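Local coordinates for protein transcriptional regulator (LacI family) (Clostridium acetobutylicum ATCC 824, PDB 3G85) that probably acts as a LacI-family transcription factor, a DNA-binding regulator with a periplasmic binding protein-like regulatory region, at residues R32-K37 against T251-V256; G202-L207 against P236-V241. All blocks are in the same frame, centred on the assembly; numbering follows the deposited sequence.

Two contacts, one in each of two α/β lobes, show how helices are fastened within a fold like that of the periplasmic binding proteins. Contact 1 pairs helices 27-40 and 245-260 in the lobe of the wholly parallel sheet; contact 2 sets helix 197-209 against the loop leading into strand 239-242 of the mixed sheet. They share no element, yet strand 239-242 and helix 245-260 are successive, so the chain passes from one to the other. Their centres lie 30 Å apart. Contact 1 is only partly buried and adds a lysine-serine hydrogen bond to its apolar packing, whereas the smaller, buried contact 2 is entirely apolar.

Contact 1 of 2, residues R32-K37 against T251-V256; sequences RGLQSK and TCISLV
Leu34 and Lys37 of helix 27-40 close on Ile253 and Ser254 of helix 245-260, a worked example of how two helices of the lobe built on the parallel sheet are joined in the periplasmic binding protein-like fold of LacI-family regulators. The local axes pass 10.0 Å apart at an angle of 53°, a spacing wide enough that the contact is made by side chains and not by the backbones.

Along the first helix, Leu34 comes first. Its CB is not directed at the partner helix, but the end of the side chain nevertheless reaches it, and Leu34 CD2 lies 3.6 Å from Ile253 CD1. The two side chains meet at a slant, the leucine methyl resting against the outer end of the isoleucine chain, whose CG1 also lies near it.

One turn later, Lys37 sets its CB toward the other helix. Its aliphatic root runs alongside Ile253 in the opposite sense, with Lys37 CG 3.7 Å from Ile253 CD1, so this one methyl is touched by Leu34 and by the aliphatic part of Lys37. Ile253 also touches Gln41, in the loop just after helix 27-40, while Cys252 and Leu255 pack on strands 94-97 and 105-109.

Beyond CG the lysine changes character. A bend at chi2 (62°) is followed by two extended torsions, which carry the ammonium group past the isoleucine to the partly exposed Ser254. An apolar centre thus has a polar border formed by the same residue. The serine hydroxyl, lying beside its own backbone N, is the acceptor there: Lys37 NZ donates to Ser254 OG over 3.1 Å, and Lys37 CE follows at 3.4 Å from Ser254 OG.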
# COMPACT_ATOMS: atom_id res chain seq x y z
N ARG A 32 3.04 14.54 -1.17
CA ARG A 32 1.90 15.30 -1.68
C ARG A 32 0.86 15.48 -0.60
O ARG A 32 0.37 16.59 -0.40
CB ARG A 32 1.26 14.65 -2.90
CG ARG A 32 0.26 15.57 -3.57
CD ARG A 32 -0.54 14.92 -4.68
NE ARG A 32 0.27 14.14 -5.61
CZ ARG A 32 0.92 14.61 -6.67
NH1 ARG A 32 0.91 15.92 -6.96
NH2 ARG A 32 1.62 13.75 -7.43
N GLY A 33 0.52 14.39 0.10
CA GLY A 33 -0.49 14.46 1.16
C GLY A 33 -0.06 15.37 2.30
O GLY A 33 -0.90 16.14 2.83
N LEU A 34 1.21 15.29 2.68
CA LEU A 34 1.75 16.13 3.76
C LEU A 34 1.82 17.62 3.37
O LEU A 34 1.36 18.46 4.14
CB LEU A 34 3.12 15.66 4.25
CG LEU A 34 3.17 14.26 4.91
CD1 LEU A 34 4.64 13.87 5.04
CD2 LEU A 34 2.41 14.16 6.25
N GLN A 35 2.39 17.93 2.20
CA GLN A 35 2.42 19.31 1.68
C GLN A 35 0.99 19.90 1.72
O GLN A 35 0.77 21.04 2.15
CB GLN A 35 3.04 19.38 0.26
CG GLN A 35 4.61 19.13 0.19
CD GLN A 35 5.17 18.96 -1.26
OE1 GLN A 35 6.35 19.27 -1.53
NE2 GLN A 35 4.34 18.47 -2.18
N SER A 36 0.02 19.10 1.30
CA SER A 36 -1.35 19.56 1.13
C SER A 36 -2.05 19.85 2.45
O SER A 36 -2.78 20.84 2.58
CB SER A 36 -2.13 18.55 0.30
OG SER A 36 -3.49 18.71 0.53
N LYS A 37 -1.85 18.96 3.41
CA LYS A 37 -2.36 19.09 4.77
C LYS A 37 -1.76 20.31 5.48
O LYS A 37 -2.48 21.09 6.11
CB LYS A 37 -2.03 17.83 5.57
CG LYS A 37 -2.52 17.86 7.00
CD LYS A 37 -3.98 17.96 7.07
CE LYS A 37 -4.42 17.89 8.51
NZ LYS A 37 -5.89 18.02 8.55
N THR A 251 -4.14 12.74 7.54
CA THR A 251 -4.77 12.34 8.81
C THR A 251 -3.75 12.04 9.92
O THR A 251 -4.00 12.29 11.12
CB THR A 251 -5.73 11.14 8.62
OG1 THR A 251 -6.78 11.53 7.74
CG2 THR A 251 -6.35 10.72 9.94
N CYS A 252 -2.58 11.51 9.54
CA CYS A 252 -1.46 11.36 10.48
C CYS A 252 -1.14 12.68 11.19
O CYS A 252 -1.00 12.71 12.41
CB CYS A 252 -0.21 10.80 9.76
SG CYS A 252 -0.36 9.06 9.30
N ILE A 253 -1.03 13.78 10.44
CA ILE A 253 -0.78 15.10 11.05
C ILE A 253 -1.90 15.50 12.03
O ILE A 253 -1.62 16.03 13.10
CB ILE A 253 -0.64 16.18 9.96
CG1 ILE A 253 0.58 15.86 9.07
CG2 ILE A 253 -0.64 17.62 10.57
CD1 ILE A 253 0.88 16.92 8.02
N SER A 254 -3.16 15.25 11.65
CA SER A 254 -4.31 15.55 12.52
C SER A 254 -4.18 14.85 13.84
O SER A 254 -4.43 15.47 14.90
CB SER A 254 -5.63 15.09 11.89
OG SER A 254 -5.92 15.82 10.72
N LEU A 255 -3.87 13.55 13.78
CA LEU A 255 -3.67 12.74 14.97
C LEU A 255 -2.52 13.29 15.81
O LEU A 255 -2.64 13.43 17.04
CB LEU A 255 -3.39 11.28 14.63
CG LEU A 255 -4.50 10.40 14.08
CD1 LEU A 255 -4.04 8.94 14.21
CD2 LEU A 255 -5.80 10.63 14.85
N VAL A 256 -1.38 13.58 15.16
CA VAL A 256 -0.24 14.14 15.87
C VAL A 256 -0.60 15.39 16.70
O VAL A 256 -0.29 15.46 17.90
CB VAL A 256 0.90 14.46 14.88
CG1 VAL A 256 1.84 15.54 15.45
CG2 VAL A 256 1.64 13.17 14.59

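Contact 2 of 2, residues G202-L207 against P236-V241; sequences GVISVL and PPVTIV
Ile204 faces Pro236 and Val238 with two different branches, and this division of labour illustrates how a single β-branched residue can fasten a helix to the loop before a strand. The setting is an α/β lobe of the periplasmic binding protein-like type, in which helix 197-209 lies over the mixed sheet. CB of Ile204 points toward the loop, and there the side chain forks.

The short branch goes to the proline. With CG2 anti to the backbone N and CG1 beside it (chi1 -75°), the methyl is held out toward residue 236, and Ile204 CG2 comes to 3.7 Å from Pro236 CD. The ring takes part by this corner next to its nitrogen, and the isoleucine side chain lies obliquely to it. The peptide bond before Pro236 is cis.

The long branch leads to the valine. Its end, Ile204 CD1, comes past Val238, the two side chains running in opposite directions. Val238 in turn points its CB back toward the helix, and its CG2 stands beside its own backbone N. The modelled separation of Ile204 CD1 and Val238 CG2 is too short to be reliable, so the approach of these two methyls is doubtful; what remains is that both residues direct their CB across the contact.

Pro237, between the two partners, turns away, and the backbones stay well apart: the nearest pair of CA atoms, those of Ile204 and Pro236, is separated by 7.9 Å. The same face of helix 197-209 packs Val203, Ile204 and Leu207 on Ile220 of strand 219-224, and strand 239-242 lies in the sheet between that strand and the antiparallel strand 276-277.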
# COMPACT_ATOMS: atom_id res chain seq x y z
N GLY A 202 3.75 -2.88 -16.12
CA GLY A 202 4.68 -3.76 -16.83
C GLY A 202 3.94 -4.86 -17.59
O GLY A 202 4.29 -5.20 -18.73
N VAL A 203 2.94 -5.44 -16.94
CA VAL A 203 2.10 -6.49 -17.56
C VAL A 203 1.44 -5.98 -18.85
O VAL A 203 1.51 -6.61 -19.91
CB VAL A 203 1.04 -7.02 -16.61
CG1 VAL A 203 -0.00 -7.88 -17.40
CG2 VAL A 203 1.68 -7.78 -15.42
N ILE A 204 0.83 -4.81 -18.79
CA ILE A 204 0.16 -4.24 -19.95
C ILE A 204 1.17 -3.94 -21.06
O ILE A 204 0.81 -4.07 -22.25
CB ILE A 204 -0.66 -3.01 -19.52
CG1 ILE A 204 -1.90 -3.47 -18.79
CG2 ILE A 204 -1.05 -2.14 -20.69
CD1 ILE A 204 -2.34 -2.43 -17.78
N SER A 205 2.41 -3.58 -20.70
CA SER A 205 3.48 -3.36 -21.69
C SER A 205 3.58 -4.62 -22.59
O SER A 205 3.57 -4.54 -23.83
CB SER A 205 4.82 -3.09 -20.99
OG SER A 205 5.91 -2.95 -21.89
N VAL A 206 3.65 -5.77 -21.94
CA VAL A 206 3.83 -7.05 -22.63
C VAL A 206 2.55 -7.44 -23.39
O VAL A 206 2.61 -7.81 -24.57
CB VAL A 206 4.27 -8.15 -21.66
CG1 VAL A 206 4.28 -9.53 -22.36
CG2 VAL A 206 5.63 -7.84 -21.11
N LEU A 207 1.40 -7.36 -22.73
CA LEU A 207 0.12 -7.70 -23.37
C LEU A 207 -0.14 -6.84 -24.61
O LEU A 207 -0.71 -7.34 -25.60
CB LEU A 207 -1.05 -7.57 -22.39
CG LEU A 207 -1.07 -8.36 -21.09
CD1 LEU A 207 -2.43 -8.16 -20.44
CD2 LEU A 207 -0.77 -9.85 -21.26
N PRO A 236 -4.24 0.36 -21.90
CA PRO A 236 -5.47 1.05 -21.54
C PRO A 236 -5.42 1.46 -20.06
O PRO A 236 -4.50 1.05 -19.34
CB PRO A 236 -6.52 -0.06 -21.73
CG PRO A 236 -5.85 -1.22 -21.25
CD PRO A 236 -4.41 -1.10 -21.75
N PRO A 237 -6.37 2.31 -19.61
CA PRO A 237 -6.51 2.59 -18.19
C PRO A 237 -6.74 1.29 -17.39
O PRO A 237 -7.40 0.35 -17.86
CB PRO A 237 -7.72 3.54 -18.14
CG PRO A 237 -7.62 4.27 -19.49
CD PRO A 237 -7.31 3.13 -20.41
N VAL A 238 -6.14 1.24 -16.22
CA VAL A 238 -6.19 0.08 -15.35
C VAL A 238 -7.08 0.38 -14.15
O VAL A 238 -6.88 1.39 -13.42
CB VAL A 238 -4.77 -0.24 -14.83
CG1 VAL A 238 -4.76 -1.47 -13.83
CG2 VAL A 238 -3.84 -0.47 -15.98
N THR A 239 -8.05 -0.50 -13.93
CA THR A 239 -8.87 -0.44 -12.73
C THR A 239 -8.05 -0.76 -11.50
O THR A 239 -7.28 -1.72 -11.50
CB THR A 239 -10.06 -1.39 -12.84
OG1 THR A 239 -10.97 -0.83 -13.78
CG2 THR A 239 -10.75 -1.55 -11.46
N ILE A 240 -8.20 0.07 -10.49
CA ILE A 240 -7.47 -0.12 -9.24
C ILE A 240 -8.32 -0.11 -7.97
O ILE A 240 -9.42 0.47 -7.92
CB ILE A 240 -6.37 0.95 -9.05
CG1 ILE A 240 -7.02 2.36 -8.86
CG2 ILE A 240 -5.34 0.93 -10.19
CD1 ILE A 240 -5.97 3.48 -8.53
N VAL A 241 -7.79 -0.75 -6.94
CA VAL A 241 -8.28 -0.57 -5.59
C VAL A 241 -7.15 0.22 -4.90
O VAL A 241 -6.02 -0.26 -4.77
CB VAL A 241 -8.61 -1.89 -4.87
CG1 VAL A 241 -9.39 -1.54 -3.59
CG2 VAL A 241 -9.45 -2.82 -5.80